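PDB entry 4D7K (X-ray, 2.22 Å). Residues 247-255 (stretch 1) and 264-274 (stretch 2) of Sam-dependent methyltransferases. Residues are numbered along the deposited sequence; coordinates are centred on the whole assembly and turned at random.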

ATOM      1  N   ALA A 247      36.418 -16.080   9.749  1.00 53.24           N
ATOM      2  CA  ALA A 247      35.197 -15.287   9.674  1.00 55.55           C
ATOM      3  C   ALA A 247      33.966 -16.179   9.782  1.00 54.69           C
ATOM      4  O   ALA A 247      33.756 -17.061   8.954  1.00 59.06           O
ATOM      5  N   TYR A 248      33.164 -15.950  10.817  1.00 51.36           N
ATOM      6  CA  TYR A 248      31.918 -16.679  11.012  1.00 46.30           C
ATOM      7  C   TYR A 248      30.734 -15.740  10.838  1.00 44.13           C
ATOM      8  O   TYR A 248      30.705 -14.654  11.417  1.00 49.50           O
ATOM      9  N   VAL A 249      29.759 -16.161  10.039  1.00 44.85           N
ATOM     10  CA  VAL A 249      28.635 -15.300   9.691  1.00 41.16           C
ATOM     11  C   VAL A 249      27.296 -15.878  10.152  1.00 49.85           C
ATOM     12  O   VAL A 249      26.958 -17.017   9.833  1.00 49.95           O
ATOM     13  N   LEU A 250      26.549 -15.082  10.913  1.00 53.32           N
ATOM     14  CA  LEU A 250      25.211 -15.452  11.373  1.00 56.03           C
ATOM     15  C   LEU A 250      24.169 -14.501  10.800  1.00 53.22           C
ATOM     16  O   LEU A 250      24.004 -13.388  11.295  1.00 52.68           O
ATOM     17  N   ARG A 251      23.464 -14.938   9.764  1.00 61.90           N
ATOM     18  CA  ARG A 251      22.527 -14.058   9.072  1.00 71.35           C
ATOM     19  C   ARG A 251      21.073 -14.473   9.283  1.00 79.81           C
ATOM     20  O   ARG A 251      20.595 -15.440   8.691  1.00 79.67           O
ATOM     21  N   GLY A 252      20.377 -13.726  10.136  1.00 93.46           N
ATOM     22  CA  GLY A 252      18.974 -13.978  10.413  1.00100.74           C
ATOM     23  C   GLY A 252      18.739 -15.341  11.031  1.00 98.72           C
ATOM     24  O   GLY A 252      17.924 -16.125  10.545  1.00101.54           O
ATOM     25  N   VAL A 253      19.459 -15.622  12.111  1.00 89.49           N
ATOM     26  CA  VAL A 253      19.380 -16.921  12.763  1.00 89.19           C
ATOM     27  C   VAL A 253      18.906 -16.797  14.208  1.00 97.08           C
ATOM     28  O   VAL A 253      17.942 -17.444  14.617  1.00101.23           O
ATOM     29  N   LEU A 254      19.586 -15.947  14.970  1.00 94.43           N
ATOM     30  CA  LEU A 254      19.331 -15.810  16.399  1.00 91.35           C
ATOM     31  C   LEU A 254      18.084 -14.979  16.687  1.00 98.26           C
ATOM     32  O   LEU A 254      17.756 -14.722  17.844  1.00104.47           O
ATOM     33  N   GLU A 255      17.398 -14.563  15.627  1.00 99.67           N
ATOM     34  CA  GLU A 255      16.199 -13.745  15.755  1.00107.07           C
ATOM     35  C   GLU A 255      15.065 -14.486  16.462  1.00122.63           C
ATOM     36  O   GLU A 255      14.279 -13.879  17.191  1.00127.85           O
ATOM     37  N   ARG A 264      24.492 -20.927  23.830  1.00 69.69           N
ATOM     38  CA  ARG A 264      25.143 -22.206  23.557  1.00 73.27           C
ATOM     39  C   ARG A 264      25.766 -22.223  22.165  1.00 71.74           C
ATOM     40  O   ARG A 264      26.918 -22.626  21.998  1.00 66.77           O
ATOM     41  N   LEU A 265      25.001 -21.773  21.172  1.00 64.97           N
ATOM     42  CA  LEU A 265      25.486 -21.688  19.798  1.00 68.82           C
ATOM     43  C   LEU A 265      26.671 -20.731  19.690  1.00 63.42           C
ATOM     44  O   LEU A 265      27.655 -21.016  19.009  1.00 55.98           O
ATOM     45  N   LEU A 266      26.571 -19.598  20.372  1.00 61.67           N
ATOM     46  CA  LEU A 266      27.635 -18.605  20.356  1.00 59.40           C
ATOM     47  C   LEU A 266      28.903 -19.133  21.028  1.00 62.25           C
ATOM     48  O   LEU A 266      30.014 -18.828  20.594  1.00 63.43           O
ATOM     49  N   VAL A 267      28.729 -19.928  22.082  1.00 64.46           N
ATOM     50  CA  VAL A 267      29.854 -20.536  22.790  1.00 72.51           C
ATOM     51  C   VAL A 267      30.560 -21.562  21.902  1.00 72.34           C
ATOM     52  O   VAL A 267      31.790 -21.649  21.890  1.00 71.42           O
ATOM     53  N   ARG A 268      29.773 -22.327  21.151  1.00 73.75           N
ATOM     54  CA  ARG A 268      30.312 -23.319  20.226  1.00 80.33           C
ATOM     55  C   ARG A 268      31.096 -22.667  19.090  1.00 69.43           C
ATOM     56  O   ARG A 268      32.124 -23.187  18.658  1.00 70.82           O
ATOM     57  N   ILE A 269      30.606 -21.533  18.605  1.00 68.37           N
ATOM     58  CA  ILE A 269      31.332 -20.775  17.595  1.00 64.82           C
ATOM     59  C   ILE A 269      32.633 -20.251  18.192  1.00 65.34           C
ATOM     60  O   ILE A 269      33.690 -20.323  17.566  1.00 68.69           O
ATOM     61  N   ARG A 270      32.545 -19.753  19.421  1.00 65.05           N
ATOM     62  CA  ARG A 270      33.686 -19.155  20.107  1.00 71.66           C
ATOM     63  C   ARG A 270      34.889 -20.092  20.211  1.00 71.09           C
ATOM     64  O   ARG A 270      36.032 -19.664  20.044  1.00 75.67           O
ATOM     65  N   GLN A 271      34.637 -21.368  20.482  1.00 69.20           N
ATOM     66  CA  GLN A 271      35.729 -22.320  20.646  1.00 78.19           C
ATOM     67  C   GLN A 271      36.188 -22.898  19.309  1.00 67.21           C
ATOM     68  O   GLN A 271      37.190 -23.609  19.247  1.00 88.37           O
ATOM     69  N   ALA A 272      35.461 -22.584  18.241  1.00 80.63           N
ATOM     70  CA  ALA A 272      35.833 -23.027  16.899  1.00 78.30           C
ATOM     71  C   ALA A 272      36.735 -22.003  16.208  1.00 79.12           C
ATOM     72  O   ALA A 272      37.362 -22.298  15.190  1.00 75.41           O
ATOM     73  N   MET A 273      36.793 -20.801  16.771  1.00 87.36           N
ATOM     74  CA  MET A 273      37.582 -19.717  16.198  1.00 84.88           C
ATOM     75  C   MET A 273      39.043 -19.788  16.628  1.00 83.06           C
ATOM     76  O   MET A 273      39.913 -19.183  16.002  1.00 80.89           O
ATOM     77  N   GLY A 274      39.305 -20.524  17.702  1.00 85.16           N
ATOM     78  CA  GLY A 274      40.649 -20.623  18.241  1.00 86.07           C
ATOM     79  C   GLY A 274      41.030 -19.368  19.002  1.00 87.98           C
ATOM     80  O   GLY A 274      40.210 -18.803  19.726  1.00 90.34           O
TER

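One aromatic ring, that of Tyr 248, dominates an otherwise aliphatic contact, and no hydrogen bond crosses between the stretches. Its side chain (chi1 m, chi2 78°) lies against Ile 269, Ala 272 and Met 273. Ile 269 CG2 sits 4.3 Å from the centroid of the Tyr 248 ring in an off-centre CH-pi contact; Met 273 CG comes within 3.5 Å of Tyr 248 CE1, and Met 273 SD lies 5.2 Å from the ring centroid, obliquely. Tyr 248 OH approaches Ala 272 O to 3.0 Å, but the hydroxyl's hydrogen bonding is satisfied elsewhere in the structure.

The strand runs nearly antiparallel to the helix, at 162°, and its alternation sets the rule: Tyr 248 and Leu 250 point toward the helix, Ala 247 and Val 249 away. Leu 250 (m, t) puts CD1 3.8 Å from Ile 269 CD1 and 4.0 Å from Leu 266 CD2. Past the strand, Leu 254 (m, t) extends the apolar seam, its CD2 3.7 Å from Leu 265 CD2 and its CD1 4.0 Å from Leu 266 CD2.

On the helix, Leu 265 (t, p) and Ile 269 (m, t), one turn apart, point toward the strand. Leu 266 (m, t) starts sideways, yet its end comes nearer. Arg 270 points away, its NH1 donating to Gly 274 O at 3.1 Å.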

ATOM      1  CB  ALA A 247      35.159 -14.481   8.382  1.00 45.38           C
ATOM      2  CB  TYR A 248      31.879 -17.333  12.393  1.00 47.68           C
ATOM      3  CG  TYR A 248      32.840 -18.483  12.543  1.00 50.45           C
ATOM      4  CD1 TYR A 248      34.193 -18.258  12.752  1.00 52.42           C
ATOM      5  CD2 TYR A 248      32.395 -19.798  12.477  1.00 54.89           C
ATOM      6  CE1 TYR A 248      35.076 -19.310  12.885  1.00 53.85           C
ATOM      7  CE2 TYR A 248      33.275 -20.858  12.614  1.00 50.08           C
ATOM      8  CZ  TYR A 248      34.614 -20.607  12.818  1.00 51.31           C
ATOM      9  OH  TYR A 248      35.497 -21.653  12.956  1.00 55.28           O
ATOM     10  CB  VAL A 249      28.581 -15.051   8.172  1.00 45.03           C
ATOM     11  CG1 VAL A 249      27.432 -14.121   7.825  1.00 40.49           C
ATOM     12  CG2 VAL A 249      29.914 -14.486   7.675  1.00 40.88           C
ATOM     13  CB  LEU A 250      25.141 -15.437  12.902  1.00 51.42           C
ATOM     14  CG  LEU A 250      25.711 -16.640  13.643  1.00 45.87           C
ATOM     15  CD1 LEU A 250      25.795 -16.339  15.127  1.00 49.82           C
ATOM     16  CD2 LEU A 250      24.844 -17.858  13.391  1.00 48.95           C
ATOM     17  CB  ARG A 251      22.853 -14.009   7.575  1.00 75.73           C
ATOM     18  CG  ARG A 251      23.073 -15.369   6.918  1.00 83.95           C
ATOM     19  CD  ARG A 251      23.510 -15.216   5.469  1.00 87.36           C
ATOM     20  NE  ARG A 251      22.965 -16.264   4.608  1.00 91.77           N
ATOM     21  CZ  ARG A 251      21.829 -16.152   3.925  1.00100.57           C
ATOM     22  NH1 ARG A 251      21.111 -15.039   4.004  1.00101.05           N
ATOM     23  NH2 ARG A 251      21.409 -17.154   3.163  1.00105.61           N
ATOM     24  CB  VAL A 253      20.744 -17.637  12.740  1.00 81.90           C
ATOM     25  CG1 VAL A 253      20.667 -18.954  13.496  1.00 86.22           C
ATOM     26  CG2 VAL A 253      21.205 -17.856  11.303  1.00 75.34           C
ATOM     27  CB  LEU A 254      20.544 -15.183  17.084  1.00 82.50           C
ATOM     28  CG  LEU A 254      21.882 -15.803  16.681  1.00 75.50           C
ATOM     29  CD1 LEU A 254      23.040 -15.058  17.323  1.00 73.94           C
ATOM     30  CD2 LEU A 254      21.910 -17.275  17.051  1.00 78.31           C
ATOM     31  CB  GLU A 255      15.734 -13.274  14.374  1.00101.13           C
ATOM     32  CG  GLU A 255      16.684 -12.294  13.710  1.00 97.05           C
ATOM     33  CD  GLU A 255      16.405 -12.123  12.232  1.00106.72           C
ATOM     34  OE1 GLU A 255      15.772 -13.022  11.640  1.00114.02           O
ATOM     35  OE2 GLU A 255      16.817 -11.091  11.661  1.00108.05           O
ATOM     36  CB  ARG A 264      24.150 -23.362  23.706  1.00 77.09           C
ATOM     37  CG  ARG A 264      23.666 -23.578  25.133  1.00 83.78           C
ATOM     38  CD  ARG A 264      22.927 -24.901  25.298  1.00 89.46           C
ATOM     39  NE  ARG A 264      21.680 -24.950  24.541  1.00 97.08           N
ATOM     40  CZ  ARG A 264      21.474 -25.728  23.481  1.00100.66           C
ATOM     41  NH1 ARG A 264      22.436 -26.531  23.047  1.00101.29           N
ATOM     42  NH2 ARG A 264      20.305 -25.705  22.857  1.00101.16           N
ATOM     43  CB  LEU A 265      24.362 -21.241  18.861  1.00 65.41           C
ATOM     44  CG  LEU A 265      24.739 -21.028  17.395  1.00 66.52           C
ATOM     45  CD1 LEU A 265      25.296 -22.307  16.788  1.00 75.03           C
ATOM     46  CD2 LEU A 265      23.539 -20.538  16.602  1.00 67.77           C
ATOM     47  CB  LEU A 266      27.163 -17.320  21.034  1.00 57.59           C
ATOM     48  CG  LEU A 266      26.060 -16.547  20.310  1.00 52.16           C
ATOM     49  CD1 LEU A 266      25.432 -15.522  21.240  1.00 53.88           C
ATOM     50  CD2 LEU A 266      26.606 -15.877  19.057  1.00 52.10           C
ATOM     51  CB  VAL A 267      29.400 -21.212  24.112  1.00 68.07           C
ATOM     52  CG1 VAL A 267      30.506 -22.073  24.695  1.00 70.23           C
ATOM     53  CG2 VAL A 267      28.966 -20.166  25.126  1.00 66.67           C
ATOM     54  CB  ARG A 268      29.185 -24.182  19.658  1.00 86.78           C
ATOM     55  CG  ARG A 268      28.749 -25.309  20.578  1.00101.40           C
ATOM     56  CD  ARG A 268      29.799 -26.410  20.645  1.00114.05           C
ATOM     57  NE  ARG A 268      30.002 -27.054  19.349  1.00118.22           N
ATOM     58  CZ  ARG A 268      31.047 -26.839  18.556  1.00114.73           C
ATOM     59  NH1 ARG A 268      32.002 -25.995  18.927  1.00113.78           N
ATOM     60  NH2 ARG A 268      31.140 -27.471  17.393  1.00110.87           N
ATOM     61  CB  ILE A 269      30.495 -19.602  17.051  1.00 62.65           C
ATOM     62  CG1 ILE A 269      29.253 -20.129  16.329  1.00 59.77           C
ATOM     63  CG2 ILE A 269      31.326 -18.732  16.111  1.00 57.65           C
ATOM     64  CD1 ILE A 269      28.304 -19.042  15.875  1.00 49.60           C
ATOM     65  CB  ARG A 270      33.271 -18.695  21.505  1.00 74.33           C
ATOM     66  CG  ARG A 270      34.406 -18.116  22.330  1.00 74.36           C
ATOM     67  CD  ARG A 270      35.015 -16.883  21.673  1.00 64.61           C
ATOM     68  NE  ARG A 270      36.184 -16.417  22.412  1.00 68.37           N
ATOM     69  CZ  ARG A 270      37.429 -16.807  22.162  1.00 69.26           C
ATOM     70  NH1 ARG A 270      37.674 -17.662  21.178  1.00 66.14           N
ATOM     71  NH2 ARG A 270      38.432 -16.336  22.890  1.00 67.29           N
ATOM     72  CB  GLN A 271      35.321 -23.446  21.605  1.00 85.77           C
ATOM     73  CG  GLN A 271      34.056 -24.195  21.219  1.00 86.82           C
ATOM     74  CD  GLN A 271      33.644 -25.216  22.266  1.00 89.77           C
ATOM     75  OE1 GLN A 271      32.727 -26.009  22.050  1.00 91.33           O
ATOM     76  NE2 GLN A 271      34.322 -25.198  23.410  1.00 88.84           N
ATOM     77  CB  ALA A 272      34.587 -23.287  16.062  1.00 60.91           C
ATOM     78  CB  MET A 273      36.998 -18.360  16.599  1.00 76.77           C
ATOM     79  CG  MET A 273      35.574 -18.137  16.142  1.00 71.60           C
ATOM     80  SD  MET A 273      34.933 -16.541  16.679  1.00108.61           S
ATOM     81  CE  MET A 273      36.204 -15.442  16.064  1.00 55.26           C
TER